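Local structure of CBIX (Paracoccus pantotrophus, 4CCS) at residues N4-H10 against T57-F63; L101-L105 against V209-V215. The protein probably acts as the chelatase that inserts iron into sirohydrochlorin, the terminal step of siroheme biosynthesis in denitrifying bacteria. All blocks are in the same frame, centred on the assembly; numbering follows the deposited sequence.

Contact 1: N4-H10 against T57-F63. With EDO (1,2-ethanediol), chain D.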
loop_
_atom_site.group_PDB
_atom_site.type_symbol
_atom_site.label_atom_id
_atom_site.label_comp_id
_atom_site.label_asym_id
_atom_site.label_seq_id
_atom_site.Cartn_x
_atom_site.Cartn_y
_atom_site.Cartn_z
ATOM N N ASN A 4 5.536 -22.338 -0.087
ATOM C CA ASN A 4 4.658 -21.684 -1.070
ATOM C C ASN A 4 4.186 -20.314 -0.561
ATOM O O ASN A 4 3.638 -20.230 0.542
ATOM C CB ASN A 4 3.456 -22.574 -1.402
ATOM C CG ASN A 4 3.643 -23.518 -2.572
ATOM O OD1 ASN A 4 4.619 -23.453 -3.330
ATOM N ND2 ASN A 4 2.665 -24.388 -2.780
ATOM N N VAL A 5 4.427 -19.243 -1.344
ATOM C CA VAL A 5 4.006 -17.875 -0.976
ATOM C C VAL A 5 3.224 -17.205 -2.112
ATOM O O VAL A 5 3.704 -17.140 -3.244
ATOM C CB VAL A 5 5.177 -16.972 -0.465
ATOM C CG1 VAL A 5 4.686 -15.570 -0.074
ATOM C CG2 VAL A 5 5.912 -17.619 0.712
ATOM N N LEU A 6 2.045 -16.662 -1.787
ATOM C CA LEU A 6 1.239 -15.936 -2.758
ATOM C C LEU A 6 1.037 -14.486 -2.293
ATOM O O LEU A 6 0.523 -14.264 -1.201
ATOM C CB LEU A 6 -0.099 -16.683 -2.970
ATOM C CG LEU A 6 -0.988 -16.297 -4.162
ATOM C CD1 LEU A 6 -0.230 -16.375 -5.511
ATOM C CD2 LEU A 6 -2.212 -17.200 -4.216
ATOM N N ILE A 7 1.501 -13.517 -3.101
ATOM C CA ILE A 7 1.338 -12.065 -2.876
ATOM C C ILE A 7 0.007 -11.735 -3.552
ATOM O O ILE A 7 -0.134 -11.929 -4.767
ATOM C CB ILE A 7 2.499 -11.235 -3.481
ATOM C CG1 ILE A 7 3.908 -11.753 -3.063
ATOM C CG2 ILE A 7 2.333 -9.737 -3.190
ATOM C CD1 ILE A 7 4.226 -11.986 -1.601
ATOM N N VAL A 8 -0.976 -11.304 -2.755
ATOM C CA VAL A 8 -2.348 -11.087 -3.219
ATOM C C VAL A 8 -2.757 -9.621 -3.199
ATOM O O VAL A 8 -2.681 -8.967 -2.159
ATOM C CB VAL A 8 -3.334 -11.985 -2.415
ATOM C CG1 VAL A 8 -4.789 -11.731 -2.816
ATOM C CG2 VAL A 8 -2.988 -13.465 -2.582
ATOM N N ALA A 9 -3.232 -9.125 -4.343
ATOM C CA ALA A 9 -3.764 -7.771 -4.448
ATOM C C ALA A 9 -5.291 -7.807 -4.507
ATOM O O ALA A 9 -5.879 -8.776 -5.020
ATOM C CB ALA A 9 -3.235 -7.102 -5.699
ATOM N N HIS A 10 -5.933 -6.736 -4.013
ATOM C CA HIS A 10 -7.378 -6.544 -4.149
ATOM C C HIS A 10 -7.650 -6.356 -5.639
ATOM O O HIS A 10 -6.843 -5.743 -6.334
ATOM C CB HIS A 10 -7.835 -5.249 -3.448
ATOM C CG HIS A 10 -8.312 -5.459 -2.053
ATOM N ND1 HIS A 10 -9.245 -6.430 -1.746
ATOM C CD2 HIS A 10 -7.970 -4.805 -0.922
ATOM C CE1 HIS A 10 -9.417 -6.356 -0.435
ATOM N NE2 HIS A 10 -8.675 -5.386 0.098
ATOM N N THR A 57 0.419 -22.908 2.172
ATOM C CA THR A 57 0.787 -21.658 1.487
ATOM C C THR A 57 0.660 -20.469 2.449
ATOM O O THR A 57 -0.282 -20.422 3.245
ATOM C CB THR A 57 -0.064 -21.455 0.194
ATOM O OG1 THR A 57 0.066 -22.596 -0.657
ATOM C CG2 THR A 57 0.327 -20.203 -0.598
ATOM N N LEU A 58 1.608 -19.518 2.370
ATOM C CA LEU A 58 1.554 -18.269 3.134
ATOM C C LEU A 58 1.001 -17.189 2.185
ATOM O O LEU A 58 1.400 -17.132 1.028
ATOM C CB LEU A 58 2.941 -17.832 3.653
ATOM C CG LEU A 58 3.730 -18.783 4.582
ATOM C CD1 LEU A 58 4.915 -18.056 5.181
ATOM C CD2 LEU A 58 2.871 -19.312 5.710
ATOM N N ILE A 59 0.085 -16.355 2.671
ATOM C CA ILE A 59 -0.517 -15.276 1.884
ATOM C C ILE A 59 -0.008 -13.923 2.376
ATOM O O ILE A 59 -0.210 -13.596 3.549
ATOM C CB ILE A 59 -2.084 -15.352 1.933
ATOM C CG1 ILE A 59 -2.646 -16.768 1.545
ATOM C CG2 ILE A 59 -2.735 -14.236 1.105
ATOM C CD1 ILE A 59 -2.250 -17.359 0.102
ATOM N N TYR A 60 0.647 -13.136 1.495
ATOM C CA TYR A 60 1.051 -11.770 1.847
ATOM C C TYR A 60 0.023 -10.835 1.165
ATOM O O TYR A 60 0.093 -10.636 -0.050
ATOM C CB TYR A 60 2.489 -11.420 1.428
ATOM C CG TYR A 60 2.921 -10.034 1.874
ATOM C CD1 TYR A 60 2.693 -8.917 1.072
ATOM C CD2 TYR A 60 3.559 -9.839 3.098
ATOM C CE1 TYR A 60 3.073 -7.639 1.484
ATOM C CE2 TYR A 60 3.954 -8.566 3.514
ATOM C CZ TYR A 60 3.697 -7.466 2.708
ATOM O OH TYR A 60 4.108 -6.214 3.102
ATOM N N PRO A 61 -0.936 -10.301 1.932
ATOM C CA PRO A 61 -1.958 -9.430 1.341
ATOM C C PRO A 61 -1.481 -7.984 1.164
ATOM O O PRO A 61 -1.021 -7.353 2.121
ATOM C CB PRO A 61 -3.137 -9.543 2.311
ATOM C CG PRO A 61 -2.543 -9.980 3.630
ATOM C CD PRO A 61 -1.128 -10.458 3.394
ATOM N N LEU A 62 -1.626 -7.442 -0.059
ATOM C CA LEU A 62 -1.288 -6.034 -0.333
ATOM C C LEU A 62 -2.448 -5.116 0.111
ATOM O O LEU A 62 -2.947 -4.307 -0.674
ATOM C CB LEU A 62 -0.968 -5.826 -1.829
ATOM C CG LEU A 62 0.322 -6.446 -2.374
ATOM C CD1 LEU A 62 0.427 -6.216 -3.885
ATOM C CD2 LEU A 62 1.562 -5.854 -1.695
ATOM N N PHE A 63 -2.917 -5.288 1.350
ATOM C CA PHE A 63 -4.034 -4.506 1.890
ATOM C C PHE A 63 -3.489 -3.427 2.826
ATOM O O PHE A 63 -2.380 -3.587 3.338
ATOM C CB PHE A 63 -5.058 -5.413 2.597
ATOM C CG PHE A 63 -5.584 -6.614 1.823
ATOM C CD1 PHE A 63 -5.449 -6.692 0.436
ATOM C CD2 PHE A 63 -6.273 -7.634 2.476
ATOM C CE1 PHE A 63 -5.946 -7.794 -0.275
ATOM C CE2 PHE A 63 -6.763 -8.738 1.766
ATOM C CZ PHE A 63 -6.601 -8.808 0.396
HETATM C C1 EDO D . -12.181 -7.164 -5.424
HETATM O O1 EDO D . -11.620 -8.095 -6.351
HETATM C C2 EDO D . -11.837 -7.598 -4.004
HETATM O O2 EDO D . -10.425 -7.715 -3.893
HETATM O O HOH W 1 -4.213 -4.628 -3.160
#

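Contact 2: L101-L105 against V209-V215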
loop_
_atom_site.group_PDB
_atom_site.type_symbol
_atom_site.label_atom_id
_atom_site.label_comp_id
_atom_site.label_asym_id
_atom_site.label_seq_id
_atom_site.Cartn_x
_atom_site.Cartn_y
_atom_site.Cartn_z
ATOM N N LEU A 101 10.166 3.472 4.953
ATOM C CA LEU A 101 10.082 3.624 3.485
ATOM C C LEU A 101 9.470 4.983 3.086
ATOM O O LEU A 101 10.025 5.673 2.211
ATOM C CB LEU A 101 9.319 2.441 2.846
ATOM C CG LEU A 101 9.030 2.551 1.335
ATOM C CD1 LEU A 101 10.322 2.703 0.539
ATOM C CD2 LEU A 101 8.282 1.364 0.866
ATOM N N CYS A 102 8.359 5.381 3.751
ATOM C CA CYS A 102 7.684 6.665 3.512
ATOM C C CYS A 102 8.634 7.809 3.804
ATOM O O CYS A 102 8.698 8.766 3.032
ATOM C CB CYS A 102 6.410 6.782 4.344
ATOM S SG CYS A 102 5.116 5.601 3.884
ATOM N N LEU A 103 9.389 7.704 4.914
ATOM C CA LEU A 103 10.359 8.743 5.286
ATOM C C LEU A 103 11.483 8.880 4.254
ATOM O O LEU A 103 11.798 9.999 3.862
ATOM C CB LEU A 103 10.907 8.531 6.717
ATOM C CG LEU A 103 11.852 9.624 7.258
ATOM C CD1 LEU A 103 11.167 10.987 7.325
ATOM C CD2 LEU A 103 12.393 9.245 8.650
ATOM N N ALA A 104 12.057 7.763 3.794
ATOM C CA ALA A 104 13.134 7.789 2.799
ATOM C C ALA A 104 12.640 8.395 1.467
ATOM O O ALA A 104 13.344 9.204 0.867
ATOM C CB ALA A 104 13.659 6.388 2.573
ATOM N N LEU A 105 11.413 8.031 1.026
ATOM C CA LEU A 105 10.871 8.582 -0.229
ATOM C C LEU A 105 10.661 10.091 -0.136
ATOM O O LEU A 105 11.038 10.822 -1.055
ATOM C CB LEU A 105 9.551 7.888 -0.600
ATOM C CG LEU A 105 9.643 6.447 -1.085
ATOM C CD1 LEU A 105 8.273 5.804 -1.049
ATOM C CD2 LEU A 105 10.229 6.370 -2.521
ATOM N N VAL A 209 3.284 4.650 -2.886
ATOM C CA VAL A 209 4.326 3.963 -2.100
ATOM C C VAL A 209 4.561 2.502 -2.556
ATOM O O VAL A 209 5.710 2.065 -2.544
ATOM C CB VAL A 209 4.071 4.087 -0.567
ATOM C CG1 VAL A 209 2.829 3.297 -0.112
ATOM C CG2 VAL A 209 5.310 3.697 0.243
ATOM N N GLY A 210 3.506 1.772 -2.995
ATOM C CA GLY A 210 3.612 0.374 -3.450
ATOM C C GLY A 210 4.576 0.163 -4.635
ATOM O O GLY A 210 5.022 -0.970 -4.855
ATOM N N LEU A 211 4.904 1.227 -5.379
ATOM C CA LEU A 211 5.811 1.147 -6.540
ATOM C C LEU A 211 7.273 1.448 -6.199
ATOM O O LEU A 211 8.124 1.385 -7.092
ATOM C CB LEU A 211 5.353 2.064 -7.687
ATOM C CG LEU A 211 3.954 1.819 -8.279
ATOM C CD1 LEU A 211 3.659 2.835 -9.371
ATOM C CD2 LEU A 211 3.800 0.392 -8.822
ATOM N N ALA A 212 7.567 1.770 -4.925
ATOM C CA ALA A 212 8.930 2.123 -4.503
ATOM C C ALA A 212 9.939 0.989 -4.720
ATOM O O ALA A 212 9.575 -0.173 -4.581
ATOM C CB ALA A 212 8.941 2.577 -3.048
ATOM N N PRO A 213 11.224 1.319 -5.014
ATOM C CA PRO A 213 12.224 0.259 -5.246
ATOM C C PRO A 213 12.484 -0.644 -4.051
ATOM O O PRO A 213 12.841 -1.807 -4.240
ATOM C CB PRO A 213 13.489 1.014 -5.695
ATOM C CG PRO A 213 13.212 2.458 -5.542
ATOM C CD PRO A 213 11.719 2.648 -5.439
ATOM N N GLN A 214 12.252 -0.149 -2.817
ATOM C CA GLN A 214 12.509 -0.951 -1.614
ATOM C C GLN A 214 11.353 -1.864 -1.209
ATOM O O GLN A 214 11.512 -2.614 -0.255
ATOM C CB GLN A 214 12.921 -0.070 -0.420
ATOM C CG GLN A 214 14.141 0.803 -0.678
ATOM C CD GLN A 214 13.847 2.113 -1.384
ATOM O OE1 GLN A 214 12.717 2.404 -1.801
ATOM N NE2 GLN A 214 14.876 2.922 -1.594
ATOM N N VAL A 215 10.187 -1.793 -1.898
ATOM C CA VAL A 215 9.038 -2.629 -1.535
ATOM C C VAL A 215 9.356 -4.148 -1.636
ATOM O O VAL A 215 9.042 -4.849 -0.682
ATOM C CB VAL A 215 7.735 -2.232 -2.291
ATOM C CG1 VAL A 215 6.638 -3.284 -2.104
ATOM C CG2 VAL A 215 7.249 -0.852 -1.846
#

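Contact 1: N4-H10 against T57-F63
Neighbouring parallel strands in a three-layer α/β fold put alternate side chains on opposite faces of the sheet, and the strands 4-9 and 57-61 of this chelatase-family protein are a clear case. Five backbone hydrogen bonds join them, from L58 N to N4 O (2.8 Å) through to L62 N to V8 O (2.8 Å), and set V5 beside L58, L6 beside I59 and I7 beside Y60. On the face carrying V5, I7 and Y60, which helix 215-226 covers, I7 takes an m,m rotamer that carries CD1 back to 3.5 Å from Y60 CB. The t rotamer of Y60 lays its ring along the strand toward the C-terminal end, where its hydroxyl is hydrogen-bonded to D95. The other face bears L6, V8 and I59. Here I59, likewise m,m, brings CD1 to 3.8 Å from L6 CB while its CG2 lies 3.8 Å from V8 CG2; L74 and L78 of helix 68-80 pack over it. Beyond the last bridge the chain bends at L62, the centre of an inverse gamma turn, and F63 (chi1 m) brings its ring back against one face of the H10 ring. The two rings form an offset stack, centroids 3.9 Å apart and planes at 12°, with F69 edge-to-face against H10. At the ring edge, H10 ND1 is hydrogen-bonded to O2 of a 1,2-ethanediol at 2.8 Å.

Contact 2: L101-L105 against V209-V215
Apolar side chains join the helix segment L101-L105 to the loop V209-V215, and no hydrogen bond crosses between them. The second segment opens with a 3-10 turn, 209-211, in which V209 aims CG2 at the helix, 3.8 Å from L101 CD2, 3.9 Å from L105 CD1 and 4.1 Å from C102 SG. The turn is closed by A212 N bonding to V209 O (3.0 Å), which brings the A212 methyl round to the same leucines: its CB is 3.8 Å from L101 CD1 and 3.9 Å from L105 CD1. From A212 a type I beta turn runs to V215. Within it Q214 lays its side chain along L101, OE1 to CD1 at 3.4 Å, and V215 adds CG2 at 3.7 Å from L101 CD2. L101 and L105, one helical turn apart, thus share the apolar surface of the loop. C102 also touches I142 and L146 of helix 134-146, while the loop leads from strand 204-205 into helix 215-226.

Each of the two contacts joins segments distant in sequence, contact 1 inside one parallel four-stranded sheet, contact 2 between helix 98-113 and the loop following the last strand of the other. Their centres are 19 Å apart and their nearest atoms about 6 Å, so they do not touch. Helix 215-226 links them: it starts at V215 in contact 2, then lays I219, S222 and I223 on the sheet of contact 1. The bound small molecules also differ: the ethanediol meeting H10 in contact 1 is probably from the crystallisation liquor, while D-malate touches L103 and, like a sodium ion, lies about 10 Å from the L105 side chain.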